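J domain-containing protein required for chloroplast accumulation response 1 (Arabidopsis thaliana, PDB 3AG7) is required for chloroplast photorelocation movement, modulating chloroplast actin filaments, and carries at its C-terminal end the auxilin-like J domain whose co-chaperone activity this movement needs. Local coordinates at residues R16-G21 / R27-T32. Sequence-based numbering, arbitrary orientation.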
# COMPACT_ATOMS: atom_id res chain seq x y z
N ARG A 16 -0.50 11.43 -0.63
CA ARG A 16 0.69 12.28 -0.38
C ARG A 16 0.95 12.49 1.10
O ARG A 16 2.09 12.38 1.56
CB ARG A 16 0.59 13.64 -1.09
CG ARG A 16 0.96 13.61 -2.56
CD ARG A 16 0.92 15.03 -3.17
NE ARG A 16 -0.25 15.83 -2.77
CZ ARG A 16 -1.28 16.11 -3.59
NH1 ARG A 16 -1.28 15.65 -4.81
NH2 ARG A 16 -2.29 16.84 -3.17
N LYS A 17 -0.11 12.76 1.86
CA LYS A 17 -0.01 13.05 3.29
C LYS A 17 0.40 11.75 3.97
O LYS A 17 1.31 11.74 4.79
CB LYS A 17 -1.32 13.61 3.84
CG LYS A 17 -1.44 13.63 5.35
CD LYS A 17 -2.91 13.70 5.83
CE LYS A 17 -3.83 12.56 5.31
NZ LYS A 17 -3.27 11.14 5.26
N TRP A 18 -0.20 10.64 3.54
CA TRP A 18 0.11 9.35 4.16
C TRP A 18 1.55 8.89 3.90
O TRP A 18 2.23 8.37 4.81
CB TRP A 18 -0.92 8.31 3.75
CG TRP A 18 -0.57 6.90 4.25
CD1 TRP A 18 -0.82 6.38 5.48
CD2 TRP A 18 0.04 5.87 3.49
NE1 TRP A 18 -0.34 5.10 5.56
CE2 TRP A 18 0.19 4.76 4.34
CE3 TRP A 18 0.50 5.78 2.17
CZ2 TRP A 18 0.76 3.56 3.91
CZ3 TRP A 18 1.09 4.63 1.76
CH2 TRP A 18 1.21 3.53 2.62
N SER A 19 2.06 9.12 2.71
CA SER A 19 3.31 8.52 2.32
C SER A 19 4.49 9.40 2.71
O SER A 19 5.65 8.97 2.62
CB SER A 19 3.33 8.23 0.82
OG SER A 19 3.26 9.42 0.03
N SER A 20 4.19 10.64 3.07
CA SER A 20 5.26 11.63 3.37
C SER A 20 6.22 11.09 4.42
O SER A 20 5.81 10.72 5.52
CB SER A 20 4.68 12.92 3.93
OG SER A 20 5.74 13.86 4.05
N GLY A 21 7.50 11.12 4.07
CA GLY A 21 8.57 10.68 4.98
C GLY A 21 8.61 9.17 5.15
O GLY A 21 9.33 8.66 6.01
N ARG A 27 9.01 -1.02 5.61
CA ARG A 27 8.36 -1.19 6.91
C ARG A 27 7.50 0.02 7.28
O ARG A 27 6.44 -0.12 7.91
CB ARG A 27 9.43 -1.40 7.97
CG ARG A 27 10.13 -2.72 7.83
CD ARG A 27 11.24 -2.78 8.87
NE ARG A 27 11.99 -4.04 8.82
CZ ARG A 27 13.11 -4.21 8.13
NH1 ARG A 27 13.56 -3.25 7.32
NH2 ARG A 27 13.77 -5.38 8.18
N SER A 28 7.96 1.22 6.92
CA SER A 28 7.16 2.43 7.21
C SER A 28 5.79 2.38 6.52
O SER A 28 4.76 2.77 7.12
CB SER A 28 7.89 3.70 6.76
OG SER A 28 9.07 3.95 7.54
N LEU A 29 5.78 1.91 5.28
CA LEU A 29 4.52 1.76 4.51
C LEU A 29 3.70 0.59 5.04
O LEU A 29 2.53 0.76 5.36
CB LEU A 29 4.81 1.54 3.03
CG LEU A 29 5.60 2.67 2.34
CD1 LEU A 29 5.99 2.22 0.93
CD2 LEU A 29 4.81 4.03 2.33
N LEU A 30 4.32 -0.58 5.17
CA LEU A 30 3.58 -1.79 5.63
C LEU A 30 2.93 -1.63 7.03
O LEU A 30 1.79 -2.06 7.25
CB LEU A 30 4.45 -3.05 5.62
CG LEU A 30 4.93 -3.57 4.25
CD1 LEU A 30 6.01 -4.69 4.45
CD2 LEU A 30 3.72 -4.05 3.42
N SER A 31 3.67 -1.03 7.95
CA SER A 31 3.25 -0.84 9.34
C SER A 31 2.13 0.22 9.48
O SER A 31 1.57 0.40 10.58
CB SER A 31 4.44 -0.48 10.25
OG SER A 31 4.92 0.80 9.93
N THR A 32 1.83 0.93 8.40
CA THR A 32 0.82 2.00 8.43
C THR A 32 -0.26 1.89 7.32
O THR A 32 -1.07 2.80 7.16
CB THR A 32 1.44 3.42 8.32
OG1 THR A 32 2.14 3.58 7.06
CG2 THR A 32 2.35 3.70 9.52
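The W18 indole has L29 CD2 on one side of its plane, above and just beyond the rim of the six-membered ring. T32 O and L29 O lie at its edge, near the ring plane. CG of W18 is anti to the backbone N (chi1 174°), which carries the indole across to segment 27-32. W18 NE1 donates a hydrogen bond to T32 O at 2.9 Å. The bond is bent, with an N-H...O angle of 146°, and the donor sits above the carbonyl plane. T32 OG1 is 3.4 Å from W18 CZ2, displaced to the same side of the ring as the L29 methyl. T32 OG1 donates to S28 O at 2.7 Å, in the carbonyl plane. L29 CD2 packs 3.6 Å from W18 CH2, and the two side chains cross at about a right angle. K22, from the connecting loop, makes a cation-pi contact with the indole. K22 NZ also hydrogen-bonds to W18 O and T32 OG1, so one lysine ties both sides together. The contact joins the N-terminal helix to the short helix 26-30 of this auxilin-like J domain. Its chemistry is mixed: L29 packs against the buried indole, while a backbone carbonyl satisfies its one N-H, and together they probably help set how the ring is turned.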